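Local coordinates for family 88 glycosyl hydrolase (Bacteroides thetaiotaomicron, PDB 5NOA), which probably hydrolyses unsaturated uronic acid residues from the ends of oligosaccharides that polysaccharide lyases release from plant glycans, at residues Y61-M66 against Y77-S81; H97-W101 against E142-Y146. One frame throughout, in Å; residues are numbered along the deposited sequence.

Contact 1: residues Y61-M66 against Y77-S81; sequences YHTGNM and YLEYS
Ser-81 OG is held by two side chains of the neighbouring helix, the imidazole of His-62 and the amide of Asn-65. The two helices are antiparallel and joined by a short turn; their local axes run at 153° and approach to 9.7 Å. The family's clan points to a six-hairpin (alpha/alpha) toroid, probably the fold here. His-62 ND1 lies 2.8 Å from Ser-81 OG in an almost straight hydrogen bond (170°), and the hydroxyl meets the imidazole at its edge, in the ring plane. Asn-65 ND2 donates to Ser-81 OG at 2.8 Å, with the hydroxyl lying in the amide plane. The other N-H of that amide reaches across to the backbone: Asn-65 ND2 is 2.8 Å from Tyr-77 O and comes from above the carbonyl plane, while the helical bond from Ser-81 N arrives from the other face. With CG anti to the backbone N (chi1 -176°), the Asn-65 amide is carried over to the second helix, and Asn-41 ND2 donates to its OD1, so both ends of the amide are held and its rotation is fixed. Around this buried polar knot lies an aromatic cluster. Tyr-61 CD2 sits over the centre of the His-62 ring, while His-62 CE1 touches Tyr-80 CD2 at 3.7 Å. The tyrosines Tyr-61 and Tyr-80 meet rim to rim with nearly perpendicular planes. Their hydroxyls bond to residues beyond the two segments, Tyr-61 OH to Asn-41 and Tyr-80 OH to His-48 O, and Trp-84 stacks on His-62. The bent chain of Met-66 closes the other flank, its SD 3.6 Å from Ser-81 CB and its CE 4.4 Å from Leu-78 CD1.

Contact 2: residues H97-W101 against E142-Y146; sequences HKANW and EVMEY
Lys-98 lays its aliphatic chain over one face of the Tyr-146 ring, where a short 3-10 turn in the long loop after helix 75-87 packs on helix 135-149, a peripheral part of what is probably a six-hairpin (alpha/alpha) toroid. The CH-pi contact is close: Lys-98 CD stands 3.9 Å from the centroid of the Tyr-146 ring, only 18° off its normal, and leans toward the rim at CD1. The lysine chain and the tyrosine run antiparallel alongside each other.

The aromatic contact is made by Trp-101, whose CZ3 lies 3.7 Å from Tyr-146 CD2. The indole and phenol planes are nearly perpendicular (88°), yet the approach is oblique. Lys-98 fills the corner between them, because its CG also stands over the rim of the indole, 3.6 Å above the Trp-101 plane. Replacing Tyr-146 by alanine is likely to strip the face from beneath Lys-98 CD and open a gap beside the six-membered ring of the indole. Trp-101 NE1 is bonded to Ser-95 O within the same loop, which helps keep the indole from turning.

Apolar packing continues at the inner end of the indole, where Trp-101 CH2 rests 4.2 Å from Val-143 CG2; Val-112 touches both of these side chains.

The charged contact is looser. A bend at the last torsion of Lys-98 (chi4 89°) turns the ammonium group off the tyrosine toward the extended Glu-142 chain, in a long salt bridge whose carboxylate is shared with Arg-139, bound at OE1. No hydrogen bond joins the loop to the helix here: Lys-98 NZ stays 3.9 Å from Glu-142 OE2.

After helix 29-47 the chain runs through helix 56-72, turns within a few residues and returns along helix 75-87; contact 1 closes this hairpin over the ten residues between 61-66 and 77-81. A long loop then carries 97-101 outward before helix 120-130, and contact 2 closes a much larger span of forty residues by bringing that loop onto helix 135-149. The two are in series, neither nested nor crossed, with centres about 27 Å apart and nearest atoms about 14 Å apart. Contact 1 joins two neighbouring helices in the buried body, whereas contact 2 pins a peripheral loop to a helix. Helix 120-130 links the two neighbourhoods: Thr-123 touches His-62 and Phe-121 touches Val-143.

Contact 1: residues Y61-M66 against Y77-S81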
loop_
_atom_site.group_PDB
_atom_site.type_symbol
_atom_site.label_atom_id
_atom_site.label_comp_id
_atom_site.label_asym_id
_atom_site.label_seq_id
_atom_site.Cartn_x
_atom_site.Cartn_y
_atom_site.Cartn_z
ATOM N N TYR A 61 -5.463 6.325 2.138
ATOM C CA TYR A 61 -6.558 6.144 3.079
ATOM C C TYR A 61 -7.746 5.503 2.365
ATOM O O TYR A 61 -8.333 4.540 2.870
ATOM C CB TYR A 61 -6.982 7.468 3.767
ATOM C CG TYR A 61 -8.311 7.275 4.429
ATOM C CD1 TYR A 61 -8.440 6.558 5.612
ATOM C CD2 TYR A 61 -9.483 7.648 3.786
ATOM C CE1 TYR A 61 -9.687 6.242 6.144
ATOM C CE2 TYR A 61 -10.713 7.351 4.320
ATOM C CZ TYR A 61 -10.820 6.638 5.481
ATOM O OH TYR A 61 -12.083 6.321 5.964
ATOM N N HIS A 62 -8.119 6.033 1.202
ATOM C CA HIS A 62 -9.300 5.535 0.515
ATOM C C HIS A 62 -9.172 4.084 0.095
ATOM O O HIS A 62 -10.174 3.368 0.084
ATOM C CB HIS A 62 -9.717 6.469 -0.628
ATOM C CG HIS A 62 -10.431 7.672 -0.116
ATOM N ND1 HIS A 62 -11.769 7.628 0.233
ATOM C CD2 HIS A 62 -9.957 8.896 0.245
ATOM C CE1 HIS A 62 -12.078 8.791 0.780
ATOM N NE2 HIS A 62 -11.012 9.581 0.795
ATOM N N THR A 63 -7.953 3.621 -0.202
ATOM C CA THR A 63 -7.790 2.207 -0.482
ATOM C C THR A 63 -8.174 1.365 0.745
ATOM O O THR A 63 -8.749 0.278 0.600
ATOM C CB THR A 63 -6.428 1.809 -1.056
ATOM O OG1 THR A 63 -5.392 1.909 -0.068
ATOM C CG2 THR A 63 -6.072 2.577 -2.257
ATOM N N GLY A 64 -7.855 1.852 1.932
ATOM C CA GLY A 64 -8.250 1.189 3.144
ATOM C C GLY A 64 -9.733 1.291 3.448
ATOM O O GLY A 64 -10.360 0.336 3.937
ATOM N N ASN A 65 -10.313 2.468 3.223
ATOM C CA ASN A 65 -11.754 2.636 3.404
ATOM C C ASN A 65 -12.541 1.689 2.485
ATOM O O ASN A 65 -13.515 1.075 2.918
ATOM C CB ASN A 65 -12.147 4.081 3.151
ATOM C CG ASN A 65 -13.622 4.320 3.412
ATOM O OD1 ASN A 65 -14.117 3.995 4.491
ATOM N ND2 ASN A 65 -14.331 4.868 2.426
ATOM N N MET A 66 -12.102 1.594 1.231
ATOM C CA MET A 66 -12.743 0.689 0.317
ATOM C C MET A 66 -12.637 -0.742 0.789
ATOM O O MET A 66 -13.634 -1.492 0.719
ATOM C CB MET A 66 -12.242 0.850 -1.106
ATOM C CG MET A 66 -12.679 2.160 -1.757
ATOM S SD MET A 66 -14.453 2.561 -1.719
ATOM C CE MET A 66 -15.164 1.215 -2.648
ATOM N N TYR A 77 -19.306 4.151 4.625
ATOM C CA TYR A 77 -17.970 4.071 4.063
ATOM C C TYR A 77 -17.964 4.295 2.580
ATOM O O TYR A 77 -17.147 5.029 2.053
ATOM C CB TYR A 77 -17.285 2.745 4.443
ATOM C CG TYR A 77 -17.119 2.518 5.945
ATOM C CD1 TYR A 77 -17.238 3.534 6.864
ATOM C CD2 TYR A 77 -16.794 1.269 6.420
ATOM C CE1 TYR A 77 -17.085 3.312 8.223
ATOM C CE2 TYR A 77 -16.629 1.015 7.775
ATOM C CZ TYR A 77 -16.780 2.038 8.683
ATOM O OH TYR A 77 -16.649 1.792 10.026
ATOM N N LEU A 78 -18.922 3.681 1.903
ATOM C CA LEU A 78 -19.051 3.903 0.454
ATOM C C LEU A 78 -19.313 5.371 0.149
ATOM O O LEU A 78 -18.698 5.959 -0.734
ATOM C CB LEU A 78 -20.159 3.030 -0.112
ATOM C CG LEU A 78 -20.441 3.199 -1.608
ATOM C CD1 LEU A 78 -19.189 2.896 -2.421
ATOM C CD2 LEU A 78 -21.584 2.294 -2.022
ATOM N N GLU A 79 -20.214 5.967 0.919
ATOM C CA GLU A 79 -20.524 7.361 0.721
ATOM C C GLU A 79 -19.323 8.279 0.908
ATOM O O GLU A 79 -19.170 9.266 0.187
ATOM C CB GLU A 79 -21.708 7.784 1.593
ATOM C CG GLU A 79 -23.016 7.110 1.143
ATOM C CD GLU A 79 -23.269 7.133 -0.380
ATOM O OE1 GLU A 79 -23.377 8.255 -0.936
ATOM O OE2 GLU A 79 -23.370 6.024 -1.025
ATOM N N TYR A 80 -18.455 7.955 1.852
ATOM C CA TYR A 80 -17.286 8.770 2.119
ATOM C C TYR A 80 -16.312 8.762 0.950
ATOM O O TYR A 80 -15.822 9.805 0.545
ATOM C CB TYR A 80 -16.616 8.269 3.400
ATOM C CG TYR A 80 -15.605 9.227 3.980
ATOM C CD1 TYR A 80 -15.990 10.300 4.745
ATOM C CD2 TYR A 80 -14.235 9.022 3.799
ATOM C CE1 TYR A 80 -15.086 11.179 5.278
ATOM C CE2 TYR A 80 -13.323 9.880 4.348
ATOM C CZ TYR A 80 -13.751 10.941 5.096
ATOM O OH TYR A 80 -12.807 11.788 5.656
ATOM N N SER A 81 -16.048 7.565 0.397
ATOM C CA SER A 81 -15.191 7.509 -0.797
ATOM C C SER A 81 -15.844 8.144 -2.045
ATOM O O SER A 81 -15.160 8.800 -2.839
ATOM C CB SER A 81 -14.701 6.102 -1.088
ATOM O OG SER A 81 -13.705 5.710 -0.181
#

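Contact 2: residues H97-W101 against E142-Y146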
loop_
_atom_site.group_PDB
_atom_site.type_symbol
_atom_site.label_atom_id
_atom_site.label_comp_id
_atom_site.label_asym_id
_atom_site.label_seq_id
_atom_site.Cartn_x
_atom_site.Cartn_y
_atom_site.Cartn_z
ATOM N N HIS A 97 -2.682 19.486 -20.615
ATOM C CA HIS A 97 -1.589 19.877 -21.503
ATOM C C HIS A 97 -0.520 18.770 -21.418
ATOM O O HIS A 97 0.435 18.814 -20.633
ATOM C CB HIS A 97 -0.986 21.203 -21.007
ATOM C CG HIS A 97 -0.001 21.850 -21.959
ATOM N ND1 HIS A 97 0.095 21.632 -23.315
ATOM C CD2 HIS A 97 0.975 22.734 -21.654
ATOM C CE1 HIS A 97 1.051 22.399 -23.806
ATOM N NE2 HIS A 97 1.631 23.041 -22.815
ATOM N N LYS A 98 -0.706 17.762 -22.266
ATOM C CA LYS A 98 0.125 16.562 -22.226
ATOM C C LYS A 98 1.592 16.870 -22.358
ATOM O O LYS A 98 2.398 16.180 -21.740
ATOM C CB LYS A 98 -0.299 15.551 -23.279
ATOM C CG LYS A 98 -1.646 14.913 -22.963
ATOM C CD LYS A 98 -1.892 13.733 -23.870
ATOM C CE LYS A 98 -3.263 13.138 -23.652
ATOM N NZ LYS A 98 -4.213 13.840 -24.542
ATOM N N ALA A 99 1.963 17.905 -23.119
ATOM C CA ALA A 99 3.400 18.260 -23.242
ATOM C C ALA A 99 4.023 18.678 -21.897
ATOM O O ALA A 99 5.236 18.642 -21.744
ATOM C CB ALA A 99 3.600 19.353 -24.280
ATOM N N ASN A 100 3.229 19.173 -20.970
ATOM C CA ASN A 100 3.696 19.570 -19.642
ATOM C C ASN A 100 3.593 18.433 -18.653
ATOM O O ASN A 100 4.010 18.647 -17.519
ATOM C CB ASN A 100 2.919 20.803 -19.121
ATOM C CG ASN A 100 3.528 22.126 -19.577
ATOM O OD1 ASN A 100 4.278 22.190 -20.553
ATOM N ND2 ASN A 100 3.181 23.187 -18.890
ATOM N N TRP A 101 3.063 17.252 -19.033
ATOM C CA TRP A 101 2.907 16.184 -18.051
ATOM C C TRP A 101 4.233 15.638 -17.591
ATOM O O TRP A 101 5.115 15.372 -18.381
ATOM C CB TRP A 101 2.042 15.003 -18.545
ATOM C CG TRP A 101 0.567 15.343 -18.751
ATOM C CD1 TRP A 101 -0.046 16.545 -18.500
ATOM C CD2 TRP A 101 -0.454 14.440 -19.130
ATOM N NE1 TRP A 101 -1.381 16.447 -18.780
ATOM C CE2 TRP A 101 -1.659 15.160 -19.137
ATOM C CE3 TRP A 101 -0.480 13.074 -19.479
ATOM C CZ2 TRP A 101 -2.884 14.563 -19.459
ATOM C CZ3 TRP A 101 -1.689 12.492 -19.802
ATOM C CH2 TRP A 101 -2.872 13.233 -19.817
ATOM N N GLU A 142 -7.684 7.642 -19.753
ATOM C CA GLU A 142 -6.999 8.610 -20.609
ATOM C C GLU A 142 -5.530 8.694 -20.204
ATOM O O GLU A 142 -4.637 8.627 -21.027
ATOM C CB GLU A 142 -7.651 9.993 -20.477
ATOM C CG GLU A 142 -6.929 11.057 -21.293
ATOM C CD GLU A 142 -7.330 12.494 -20.965
ATOM O OE1 GLU A 142 -7.920 12.790 -19.886
ATOM O OE2 GLU A 142 -7.006 13.361 -21.825
ATOM N N VAL A 143 -5.292 8.823 -18.907
ATOM C CA VAL A 143 -3.948 8.988 -18.407
ATOM C C VAL A 143 -3.140 7.731 -18.592
ATOM O O VAL A 143 -2.011 7.789 -19.130
ATOM C CB VAL A 143 -3.991 9.409 -16.921
ATOM C CG1 VAL A 143 -2.620 9.331 -16.293
ATOM C CG2 VAL A 143 -4.568 10.815 -16.789
ATOM N N MET A 144 -3.667 6.586 -18.155
ATOM C CA MET A 144 -2.833 5.385 -18.231
ATOM C C MET A 144 -2.588 4.924 -19.664
ATOM O O MET A 144 -1.507 4.461 -19.993
ATOM C CB MET A 144 -3.426 4.239 -17.400
ATOM C CG MET A 144 -3.604 4.524 -15.910
ATOM S SD MET A 144 -2.236 5.400 -15.088
ATOM C CE MET A 144 -0.885 4.242 -15.285
ATOM N N GLU A 145 -3.593 5.081 -20.521
ATOM C CA GLU A 145 -3.441 4.716 -21.923
ATOM C C GLU A 145 -2.457 5.644 -22.645
ATOM O O GLU A 145 -1.672 5.169 -23.464
ATOM C CB GLU A 145 -4.795 4.548 -22.592
ATOM C CG GLU A 145 -5.528 3.350 -21.966
ATOM C CD GLU A 145 -7.035 3.255 -22.159
ATOM O OE1 GLU A 145 -7.592 3.951 -23.050
ATOM O OE2 GLU A 145 -7.686 2.462 -21.402
ATOM N N TYR A 146 -2.444 6.946 -22.322
ATOM C CA TYR A 146 -1.396 7.801 -22.847
ATOM C C TYR A 146 -0.028 7.348 -22.323
ATOM O O TYR A 146 0.932 7.176 -23.075
ATOM C CB TYR A 146 -1.625 9.270 -22.478
ATOM C CG TYR A 146 -0.443 10.110 -22.910
ATOM C CD1 TYR A 146 -0.243 10.413 -24.261
ATOM C CD2 TYR A 146 0.503 10.551 -21.993
ATOM C CE1 TYR A 146 0.880 11.117 -24.661
ATOM C CE2 TYR A 146 1.601 11.281 -22.390
ATOM C CZ TYR A 146 1.798 11.563 -23.717
ATOM O OH TYR A 146 2.897 12.283 -24.120
#